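Local coordinates for cell wall surface anchor family protein (Streptococcus agalactiae serogroup V, PDB 3PF2) that forms the shaft of the type 1 pilus of group B Streptococcus as its major subunit and binds calcium ions, at residues A[41-46]-A[160-165]; A[45-50]-A[93-98]; A[183-188]-A[309-314]; A[266-271]-A[286-291]. All coordinates share one frame; numbering follows the deposited sequence. Where two conformers were deposited one is given.

How the contacts relate
The four contacts fall into two pairs at opposite ends of an elongated, two-domain fragment. Contacts 1 and 2 share E45 and K46: the calcium loop of contact 1 runs straight into strand 46-52, which contact 2 pairs with strand 90-95, and their centres lie about 11 Å apart. The centres of contacts 3 and 4 are also about 11 Å apart, and the two touch, F186 and K184 packing on F288; along the chain contact 4 is nested inside the loop that contact 3 closes. Between the pairs the centres are about 47 to 59 Å apart. The first domain of this fragment thus carries the calcium site of contact 1, and the second carries the strand pairing that ends in a covalent lysine-asparagine link.

Contact 1: A[41-46]-A[160-165]; sequences LGDYEK and HTPDKA. With CA (calcium ion), chain C.
A calcium site joins loop 41-46 to loop 160-165, where E45 reaches across to the ion held by T161, D163 and A165. E45 OE1 binds the calcium ion at 2.4 Å, and the facing loop gives four more oxygens: T161 O and OG1, D163 OD1 and A165 O. T161 chelates with backbone and side chain together, its OG1 turned between the backbone N and the carbonyl carbon (chi1 53°) and lying 2.6 Å from the calcium ion. Both carboxylate oxygens of D159 and OD1 of N167 bring the count to eight. The second oxygen of E45 is used as well: OE2 accepts K164 N at 2.8 Å through its syn lone pair, which fixes the rotation of the carboxylate. D163 OD1 also takes A165 N at 3.1 Å, from above the carboxylate plane, closing an Asx turn.

Beside the metal, H160 CA sits over the centre of the Y44 ring, 3.5 Å from the centroid and only 5° off the normal, a CH-pi contact; L41 CD1 lies on the opposite face. P162 CG rests on D43 CB at 4.0 Å.

All eight ligands are oxygens and three of the residues are acidic, a set suited to calcium. The ion probably offsets the repulsion between the gathered carboxylates of E45, D159 and D163.

Contact 2: A[45-50]-A[93-98]; sequences EKFEIT and ITFKPE. With CA (calcium ion), chain C.
F47 and F95 lie side by side and point the same way, but their rings are turned almost perpendicular, with planes at 86° and centroids 5.5 Å apart. It is an offset edge-to-face pair: the edge of F47 is turned toward the face of F95, with F47 CD2 3.7 Å from F95 CD1. Different first torsions go with this turn of rings that start side by side: CG of F47 is anti to the backbone N (chi1 -163°), that of F95 anti to the carbonyl carbon. F95 also presents its own edge to the backbone, where F47 O lies in the ring plane, 3.5 Å from F95 CD1. I49 CD1 comes near the same ring obliquely, 4.4 Å from F95 CE1.

These residues pair strands 46-52 and 90-95, antiparallel neighbours inside a five-stranded sheet of the Ig-like first domain of this fragment. F47, I49, I93 and F95 face inward: L132 of strand 132-140, in the other sheet, touches both phenylalanines, I134 touches both isoleucines, and L156 packs against F47 and I49.

On the outward face E48 and T94 also run side by side, as a non-hydrogen-bonded pair; in one of the two conformers modelled for E48, its CG is 3.7 Å from T94 CG2. I49 and I93 form the hydrogen-bonded pair next to them, with I49 N giving I93 O a nearly straight bond of 2.9 Å (178°). F95 N binds F47 O at 3.0 Å. Past it, P97 CG touches E45 O at 3.5 Å.

Contact 3: A[183-188]-A[309-314]; sequences GKRFVK and ATPDTI
I314 lays its CG2 across the bent chain of K188, 3.8 Å from K188 CD, the two side chains crossing at about a right angle. On the same face I314 CD1 meets F186 CD1 at 3.9 Å. K188 has CG anti to the backbone N (chi1 -175°) and then bends, and its NZ is joined covalently to CG of N316, an intramolecular isopeptide bond.

The backbones pair in parallel: R185 O accepts D312 N, V187 N gives to D312 O at 2.9 Å, and V187 O accepts I314 N at 2.8 Å. Two charged side chains secure the start of the pairing. K184 NZ forms a salt bridge with D312 OD1 at 2.9 Å, coming from well above the carboxylate plane (63° out of it), and a water links the same NZ to T310 O. R185 NH1 donates to A309 O at 2.8 Å with that oxygen close to the guanidinium plane, while its NE pairs with E249. Toward the outer face, V187 CG1 lies 3.9 Å from P311 CG and beside T313 OG1.

The isopeptide thus ties the first and last strands of a Cna-B-like, prealbumin-type domain. Strand 178-190 is flanked by 247-253 on its other side, where F186 stacks on F248. Strands 266-274 and 286-290 pack across the inner face: L270 touches F186 and I314, F288 meets K184 and D312, and E272 touches K188.

Contact 4: A[266-271]-A[286-291]; sequences VTYKLK and IEFTVS
F288 turns CG between its backbone N and carbonyl carbon (chi1 66°), the position from which its ring comes to lie against Y268 CB. That CB sits over the ring face, 3.5 Å from F288 CZ, a CH-pi contact. Y268 holds its own CG anti to the carbonyl carbon (chi1 -65°), and its ring runs beside V290, with Y268 CD2 3.7 Å from V290 CG2. The two rings are near parallel (27°) yet slid apart and barely overlap. L270 CG approaches the F288 ring obliquely, 3.8 Å from F288 CE2, the two side chains crossing at about a right angle.

V266-V290, Y268-F288 and L270-I286 are hydrogen-bonded antiparallel pairs, each bonded both ways. The opposite face is polar. K269 and E287 run side by side with K269 NZ 4.3 Å from E287 OE2, beyond a salt bridge, and K269 NZ binds S207 O instead. A water connects T267 OG1 (2.7 Å) to E287 OE1.

This hairpin forms one side of the four-stranded sheet 239-241, 201-206, 266-274, 286-290. L204 of strand 201-206 touches L270 and F288, and facing strands 178-190 and 312-316 supply F186, edge-to-face with F288, and I314, against L270 and I286.

Contact 1: A[41-46]-A[160-165]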
# COMPACT_ATOMS: atom_id res chain seq x y z
N LEU A 41 -0.43 31.32 9.96
CA LEU A 41 0.40 30.72 8.93
C LEU A 41 1.15 31.78 8.10
O LEU A 41 2.25 31.52 7.62
CB LEU A 41 -0.43 29.81 8.01
CG LEU A 41 0.37 29.04 6.95
CD1 LEU A 41 1.35 28.04 7.58
CD2 LEU A 41 -0.56 28.36 5.96
N GLY A 42 0.55 32.96 7.94
CA GLY A 42 1.17 34.04 7.16
C GLY A 42 2.55 34.46 7.63
O GLY A 42 3.36 34.95 6.84
N ASP A 43 2.81 34.23 8.92
CA ASP A 43 4.10 34.54 9.55
C ASP A 43 5.20 33.52 9.25
O ASP A 43 6.39 33.80 9.44
CB ASP A 43 3.95 34.59 11.07
CG ASP A 43 3.15 35.78 11.55
OD1 ASP A 43 2.95 36.76 10.79
OD2 ASP A 43 2.73 35.73 12.73
N TYR A 44 4.83 32.33 8.78
CA TYR A 44 5.77 31.22 8.73
C TYR A 44 6.87 31.44 7.69
O TYR A 44 6.61 31.96 6.60
CB TYR A 44 5.03 29.88 8.49
CG TYR A 44 4.43 29.27 9.76
CD1 TYR A 44 3.63 30.02 10.63
CD2 TYR A 44 4.66 27.92 10.07
CE1 TYR A 44 3.07 29.45 11.78
CE2 TYR A 44 4.12 27.34 11.22
CZ TYR A 44 3.34 28.09 12.06
OH TYR A 44 2.82 27.53 13.20
N GLU A 45 8.10 31.03 8.03
CA GLU A 45 9.27 31.17 7.16
C GLU A 45 9.71 29.85 6.52
O GLU A 45 10.61 29.84 5.67
CB GLU A 45 10.43 31.81 7.95
CG GLU A 45 10.03 33.11 8.66
CD GLU A 45 11.19 33.77 9.39
OE1 GLU A 45 12.07 33.05 9.89
OE2 GLU A 45 11.21 35.03 9.47
N LYS A 46 9.08 28.74 6.94
CA LYS A 46 9.34 27.42 6.38
C LYS A 46 8.14 26.52 6.67
O LYS A 46 7.53 26.59 7.73
CB LYS A 46 10.59 26.79 6.99
CG LYS A 46 11.10 25.56 6.23
CD LYS A 46 12.16 24.78 7.00
CE LYS A 46 13.45 25.57 7.18
NZ LYS A 46 14.04 26.09 5.91
N HIS A 160 7.71 28.95 12.55
CA HIS A 160 6.58 29.78 12.96
C HIS A 160 6.96 31.19 13.39
O HIS A 160 6.08 32.01 13.69
CB HIS A 160 5.77 29.09 14.08
CG HIS A 160 6.34 29.24 15.46
ND1 HIS A 160 5.87 30.17 16.36
CD2 HIS A 160 7.29 28.54 16.11
CE1 HIS A 160 6.54 30.06 17.49
NE2 HIS A 160 7.41 29.09 17.37
N THR A 161 8.26 31.46 13.44
CA THR A 161 8.73 32.77 13.92
C THR A 161 9.14 33.73 12.79
O THR A 161 10.08 33.45 12.07
CB THR A 161 9.89 32.62 14.93
OG1 THR A 161 10.93 31.82 14.36
CG2 THR A 161 9.39 31.99 16.22
N PRO A 162 8.43 34.87 12.66
CA PRO A 162 8.77 35.85 11.63
C PRO A 162 9.96 36.71 12.08
O PRO A 162 9.87 37.94 12.11
CB PRO A 162 7.50 36.69 11.50
CG PRO A 162 6.86 36.63 12.85
CD PRO A 162 7.29 35.30 13.48
N ASP A 163 11.07 36.06 12.42
CA ASP A 163 12.23 36.74 13.00
C ASP A 163 13.41 36.88 12.04
O ASP A 163 14.51 37.29 12.44
CB ASP A 163 12.64 36.06 14.32
CG ASP A 163 13.05 34.61 14.14
OD1 ASP A 163 12.92 34.06 13.02
OD2 ASP A 163 13.53 34.01 15.13
N LYS A 164 13.21 36.54 10.76
CA LYS A 164 14.27 36.58 9.74
C LYS A 164 15.43 35.66 10.07
O LYS A 164 16.56 35.84 9.59
CB LYS A 164 14.77 38.02 9.53
CG LYS A 164 13.67 39.01 9.26
CD LYS A 164 14.26 40.41 9.17
CE LYS A 164 13.21 41.45 9.45
NZ LYS A 164 13.76 42.83 9.22
N ALA A 165 15.15 34.64 10.88
CA ALA A 165 16.17 33.69 11.27
C ALA A 165 15.66 32.29 11.00
O ALA A 165 14.51 31.98 11.29
CB ALA A 165 16.51 33.86 12.75
CA CA C . 12.16 32.02 12.07

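Contact 2: A[45-50]-A[93-98]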
# COMPACT_ATOMS: atom_id res chain seq x y z
N GLU A 45 8.10 31.03 8.03
CA GLU A 45 9.27 31.17 7.16
C GLU A 45 9.71 29.85 6.52
O GLU A 45 10.61 29.84 5.67
CB GLU A 45 10.43 31.81 7.95
CG GLU A 45 10.03 33.11 8.66
CD GLU A 45 11.19 33.77 9.39
OE1 GLU A 45 12.07 33.05 9.89
OE2 GLU A 45 11.21 35.03 9.47
N LYS A 46 9.08 28.74 6.94
CA LYS A 46 9.34 27.42 6.38
C LYS A 46 8.14 26.52 6.67
O LYS A 46 7.53 26.59 7.73
CB LYS A 46 10.59 26.79 6.99
CG LYS A 46 11.10 25.56 6.23
CD LYS A 46 12.16 24.78 7.00
CE LYS A 46 13.45 25.57 7.18
NZ LYS A 46 14.04 26.09 5.91
N PHE A 47 7.79 25.68 5.70
CA PHE A 47 6.76 24.67 5.90
C PHE A 47 7.07 23.59 4.87
O PHE A 47 6.60 23.64 3.74
CB PHE A 47 5.37 25.28 5.71
CG PHE A 47 4.25 24.45 6.28
CD1 PHE A 47 3.68 24.79 7.51
CD2 PHE A 47 3.76 23.35 5.59
CE1 PHE A 47 2.64 24.03 8.05
CE2 PHE A 47 2.72 22.59 6.11
CZ PHE A 47 2.16 22.93 7.35
N GLU A 48 7.89 22.64 5.29
CA GLU A 48 8.44 21.64 4.38
C GLU A 48 8.15 20.25 4.92
O GLU A 48 8.45 19.94 6.08
CB GLU A 48 9.96 21.81 4.24
CG GLU A 48 10.40 23.06 3.50
CD GLU A 48 11.91 23.23 3.48
OE1 GLU A 48 12.62 22.34 3.99
OE2 GLU A 48 12.39 24.26 2.95
N ILE A 49 7.59 19.41 4.06
CA ILE A 49 7.24 18.04 4.43
C ILE A 49 8.17 17.06 3.74
O ILE A 49 8.40 17.17 2.54
CB ILE A 49 5.75 17.76 4.13
CG1 ILE A 49 4.89 18.44 5.21
CG2 ILE A 49 5.47 16.24 4.06
CD1 ILE A 49 3.41 18.45 4.96
N THR A 50 8.73 16.12 4.51
CA THR A 50 9.61 15.09 3.95
C THR A 50 9.07 13.70 4.33
O THR A 50 8.83 13.42 5.50
CB THR A 50 11.04 15.23 4.48
OG1 THR A 50 11.55 16.52 4.11
CG2 THR A 50 11.94 14.14 3.90
N ILE A 93 7.88 17.98 -0.09
CA ILE A 93 6.91 18.98 -0.55
C ILE A 93 7.17 20.29 0.19
O ILE A 93 7.06 20.36 1.41
CB ILE A 93 5.45 18.53 -0.36
CG1 ILE A 93 5.19 17.24 -1.16
CG2 ILE A 93 4.46 19.66 -0.74
CD1 ILE A 93 3.89 16.58 -0.81
N THR A 94 7.53 21.32 -0.57
CA THR A 94 7.94 22.59 0.00
C THR A 94 6.89 23.65 -0.29
O THR A 94 6.62 23.97 -1.46
CB THR A 94 9.31 23.03 -0.56
OG1 THR A 94 10.27 21.99 -0.38
CG2 THR A 94 9.80 24.32 0.11
N PHE A 95 6.27 24.16 0.77
CA PHE A 95 5.31 25.23 0.64
C PHE A 95 6.08 26.53 0.59
O PHE A 95 7.03 26.73 1.36
CB PHE A 95 4.24 25.15 1.74
CG PHE A 95 3.33 23.96 1.59
CD1 PHE A 95 3.75 22.68 2.00
CD2 PHE A 95 2.07 24.10 1.02
CE1 PHE A 95 2.93 21.56 1.84
CE2 PHE A 95 1.23 22.97 0.85
CZ PHE A 95 1.67 21.71 1.26
N LYS A 96 5.73 27.39 -0.36
CA LYS A 96 6.55 28.56 -0.69
C LYS A 96 6.41 29.63 0.37
O LYS A 96 5.32 30.14 0.58
CB LYS A 96 6.14 29.14 -2.05
CG LYS A 96 6.33 28.21 -3.23
CD LYS A 96 6.33 29.00 -4.54
CE LYS A 96 6.69 28.10 -5.71
NZ LYS A 96 7.17 28.88 -6.88
N PRO A 97 7.52 29.98 1.06
CA PRO A 97 7.44 31.04 2.07
C PRO A 97 6.90 32.37 1.53
O PRO A 97 6.09 33.01 2.21
CB PRO A 97 8.89 31.18 2.54
CG PRO A 97 9.47 29.81 2.34
CD PRO A 97 8.86 29.35 1.03
N GLU A 98 7.30 32.73 0.30
CA GLU A 98 6.77 33.93 -0.37
C GLU A 98 5.24 33.91 -0.49
O GLU A 98 4.62 34.95 -0.68
CB GLU A 98 7.38 34.11 -1.78
CG GLU A 98 8.84 33.68 -1.97
CD GLU A 98 8.97 32.22 -2.41
OE1 GLU A 98 8.88 31.33 -1.54
OE2 GLU A 98 9.18 31.96 -3.62
CA CA C . 12.16 32.02 12.07
O HOH W 1 8.85 26.02 2.98

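Contact 3: A[183-188]-A[309-314]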
# COMPACT_ATOMS: atom_id res chain seq x y z
N GLY A 183 0.51 -13.76 0.31
CA GLY A 183 0.82 -14.76 -0.70
C GLY A 183 0.35 -16.14 -0.29
O GLY A 183 -0.16 -16.33 0.82
N LYS A 184 0.52 -17.10 -1.18
CA LYS A 184 0.16 -18.48 -0.86
C LYS A 184 1.08 -19.45 -1.57
O LYS A 184 1.55 -19.17 -2.67
CB LYS A 184 -1.30 -18.76 -1.24
CG LYS A 184 -1.79 -20.14 -0.79
CD LYS A 184 -2.03 -20.24 0.74
CE LYS A 184 -2.44 -21.68 1.09
NZ LYS A 184 -2.43 -21.91 2.56
N ARG A 185 1.34 -20.59 -0.92
CA ARG A 185 2.18 -21.65 -1.48
C ARG A 185 1.30 -22.87 -1.72
O ARG A 185 0.37 -23.12 -0.96
CB ARG A 185 3.31 -22.00 -0.51
CG ARG A 185 4.24 -20.80 -0.24
CD ARG A 185 5.40 -21.14 0.70
NE ARG A 185 6.39 -21.97 0.02
CZ ARG A 185 6.90 -23.10 0.50
NH1 ARG A 185 6.55 -23.56 1.70
NH2 ARG A 185 7.79 -23.77 -0.21
N PHE A 186 1.63 -23.63 -2.75
CA PHE A 186 0.87 -24.81 -3.13
C PHE A 186 1.80 -25.96 -3.51
O PHE A 186 2.93 -25.74 -3.95
CB PHE A 186 0.04 -24.52 -4.38
CG PHE A 186 -0.92 -23.38 -4.23
CD1 PHE A 186 -2.15 -23.59 -3.62
CD2 PHE A 186 -0.58 -22.11 -4.67
CE1 PHE A 186 -3.06 -22.53 -3.47
CE2 PHE A 186 -1.48 -21.02 -4.52
CZ PHE A 186 -2.72 -21.24 -3.92
N VAL A 187 1.28 -27.17 -3.39
CA VAL A 187 1.96 -28.34 -3.94
C VAL A 187 0.92 -29.27 -4.58
O VAL A 187 -0.13 -29.57 -3.97
CB VAL A 187 2.86 -29.06 -2.90
CG1 VAL A 187 2.06 -29.54 -1.69
CG2 VAL A 187 3.63 -30.20 -3.57
N LYS A 188 1.19 -29.68 -5.82
CA LYS A 188 0.28 -30.52 -6.59
C LYS A 188 0.71 -31.98 -6.44
O LYS A 188 1.86 -32.30 -6.67
CB LYS A 188 0.29 -30.12 -8.07
CG LYS A 188 -0.74 -30.87 -8.94
CD LYS A 188 -2.17 -30.46 -8.61
CE LYS A 188 -3.21 -31.13 -9.52
NZ LYS A 188 -3.28 -32.62 -9.30
N ALA A 309 5.72 -21.03 4.98
CA ALA A 309 4.39 -21.50 5.40
C ALA A 309 4.09 -22.80 4.68
O ALA A 309 4.52 -23.02 3.56
CB ALA A 309 3.30 -20.47 5.12
N THR A 310 3.32 -23.66 5.35
CA THR A 310 2.94 -24.94 4.77
C THR A 310 2.08 -24.71 3.54
O THR A 310 1.10 -23.98 3.61
CB THR A 310 2.21 -25.79 5.79
OG1 THR A 310 3.07 -25.98 6.92
CG2 THR A 310 1.83 -27.15 5.21
N PRO A 311 2.46 -25.30 2.39
CA PRO A 311 1.61 -25.09 1.21
C PRO A 311 0.32 -25.88 1.33
O PRO A 311 0.27 -26.89 2.07
CB PRO A 311 2.47 -25.66 0.07
CG PRO A 311 3.33 -26.70 0.72
CD PRO A 311 3.67 -26.10 2.07
N ASP A 312 -0.71 -25.43 0.63
CA ASP A 312 -1.91 -26.25 0.46
C ASP A 312 -1.60 -27.34 -0.53
O ASP A 312 -1.04 -27.08 -1.60
CB ASP A 312 -3.07 -25.43 -0.10
CG ASP A 312 -3.81 -24.62 0.95
OD1 ASP A 312 -3.39 -24.59 2.13
OD2 ASP A 312 -4.82 -24.00 0.57
N THR A 313 -2.00 -28.57 -0.20
CA THR A 313 -1.90 -29.66 -1.15
C THR A 313 -3.12 -29.63 -2.06
O THR A 313 -4.24 -29.46 -1.60
CB THR A 313 -1.81 -31.01 -0.41
OG1 THR A 313 -0.53 -31.12 0.20
CG2 THR A 313 -1.95 -32.18 -1.38
N ILE A 314 -2.89 -29.78 -3.36
CA ILE A 314 -3.98 -29.94 -4.32
C ILE A 314 -3.84 -31.35 -4.88
O ILE A 314 -2.78 -31.68 -5.42
CB ILE A 314 -3.88 -28.92 -5.45
CG1 ILE A 314 -3.99 -27.49 -4.89
CG2 ILE A 314 -4.99 -29.18 -6.49
CD1 ILE A 314 -3.64 -26.42 -5.91
O HOH W 2 -5.77 -21.91 2.04
O HOH W 3 0.80 -21.57 2.06
O HOH W 4 -0.38 -21.63 4.64

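Contact 4: A[266-271]-A[286-291]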
# COMPACT_ATOMS: atom_id res chain seq x y z
N VAL A 266 -8.51 -13.44 3.14
CA VAL A 266 -9.34 -13.30 1.95
C VAL A 266 -9.27 -14.58 1.13
O VAL A 266 -8.19 -15.14 0.94
CB VAL A 266 -8.88 -12.09 1.08
CG1 VAL A 266 -9.54 -12.08 -0.31
CG2 VAL A 266 -9.21 -10.79 1.80
N THR A 267 -10.43 -15.02 0.64
CA THR A 267 -10.53 -16.21 -0.19
C THR A 267 -10.29 -15.89 -1.65
O THR A 267 -10.81 -14.91 -2.19
CB THR A 267 -11.92 -16.88 -0.03
OG1 THR A 267 -12.08 -17.29 1.33
CG2 THR A 267 -12.06 -18.11 -0.95
N TYR A 268 -9.50 -16.74 -2.30
CA TYR A 268 -9.34 -16.71 -3.75
C TYR A 268 -9.60 -18.13 -4.26
O TYR A 268 -9.77 -19.05 -3.48
CB TYR A 268 -7.94 -16.26 -4.15
CG TYR A 268 -7.62 -14.84 -3.75
CD1 TYR A 268 -7.89 -13.78 -4.61
CD2 TYR A 268 -7.06 -14.55 -2.49
CE1 TYR A 268 -7.60 -12.46 -4.24
CE2 TYR A 268 -6.77 -13.23 -2.12
CZ TYR A 268 -7.05 -12.20 -3.00
OH TYR A 268 -6.78 -10.89 -2.67
N LYS A 269 -9.66 -18.29 -5.57
CA LYS A 269 -9.95 -19.60 -6.15
C LYS A 269 -8.97 -19.95 -7.24
O LYS A 269 -8.44 -19.08 -7.92
CB LYS A 269 -11.36 -19.61 -6.72
CG LYS A 269 -12.43 -19.42 -5.69
CD LYS A 269 -13.82 -19.52 -6.29
CE LYS A 269 -14.85 -19.26 -5.20
NZ LYS A 269 -16.22 -19.08 -5.78
N LEU A 270 -8.72 -21.25 -7.41
CA LEU A 270 -8.00 -21.72 -8.60
C LEU A 270 -8.95 -22.60 -9.41
O LEU A 270 -9.65 -23.42 -8.84
CB LEU A 270 -6.78 -22.56 -8.20
CG LEU A 270 -5.67 -21.85 -7.41
CD1 LEU A 270 -4.63 -22.87 -7.01
CD2 LEU A 270 -5.05 -20.75 -8.21
N LYS A 271 -9.00 -22.37 -10.71
CA LYS A 271 -9.73 -23.27 -11.60
C LYS A 271 -8.70 -24.07 -12.39
O LYS A 271 -7.95 -23.51 -13.18
CB LYS A 271 -10.62 -22.47 -12.55
CG LYS A 271 -11.40 -23.34 -13.53
CD LYS A 271 -12.02 -22.48 -14.62
CE LYS A 271 -12.69 -23.35 -15.67
NZ LYS A 271 -13.34 -22.49 -16.71
N ILE A 286 -10.97 -24.79 -6.73
CA ILE A 286 -10.22 -25.00 -5.49
C ILE A 286 -10.10 -23.67 -4.76
O ILE A 286 -9.57 -22.71 -5.31
CB ILE A 286 -8.79 -25.50 -5.80
CG1 ILE A 286 -8.85 -26.82 -6.59
CG2 ILE A 286 -7.95 -25.60 -4.50
CD1 ILE A 286 -7.81 -26.92 -7.66
N GLU A 287 -10.59 -23.61 -3.53
CA GLU A 287 -10.48 -22.38 -2.74
C GLU A 287 -9.19 -22.37 -1.95
O GLU A 287 -8.67 -23.42 -1.57
CB GLU A 287 -11.70 -22.22 -1.82
CG GLU A 287 -12.99 -21.96 -2.58
CD GLU A 287 -14.16 -21.56 -1.69
OE1 GLU A 287 -14.02 -21.53 -0.44
OE2 GLU A 287 -15.23 -21.25 -2.26
N PHE A 288 -8.64 -21.18 -1.72
CA PHE A 288 -7.56 -21.02 -0.74
C PHE A 288 -7.68 -19.67 -0.07
O PHE A 288 -8.41 -18.82 -0.55
CB PHE A 288 -6.17 -21.17 -1.39
CG PHE A 288 -5.81 -20.10 -2.38
CD1 PHE A 288 -5.03 -18.99 -1.99
CD2 PHE A 288 -6.17 -20.22 -3.72
CE1 PHE A 288 -4.65 -18.00 -2.92
CE2 PHE A 288 -5.80 -19.24 -4.66
CZ PHE A 288 -5.03 -18.13 -4.27
N THR A 289 -6.98 -19.49 1.04
CA THR A 289 -7.01 -18.19 1.70
C THR A 289 -5.62 -17.59 1.81
O THR A 289 -4.64 -18.30 2.00
CB THR A 289 -7.65 -18.23 3.09
OG1 THR A 289 -6.99 -19.22 3.88
CG2 THR A 289 -9.13 -18.57 3.01
N VAL A 290 -5.57 -16.27 1.65
CA VAL A 290 -4.39 -15.47 1.90
C VAL A 290 -4.60 -14.77 3.24
O VAL A 290 -5.63 -14.12 3.46
CB VAL A 290 -4.19 -14.42 0.79
CG1 VAL A 290 -3.00 -13.50 1.15
CG2 VAL A 290 -3.93 -15.12 -0.54
N SER A 291 -3.64 -14.96 4.15
CA SER A 291 -3.68 -14.40 5.50
C SER A 291 -2.33 -13.81 5.85
O SER A 291 -1.42 -13.80 5.03
CB SER A 291 -4.01 -15.51 6.51
OG SER A 291 -2.89 -16.39 6.65
O HOH W 5 -12.44 -19.92 1.63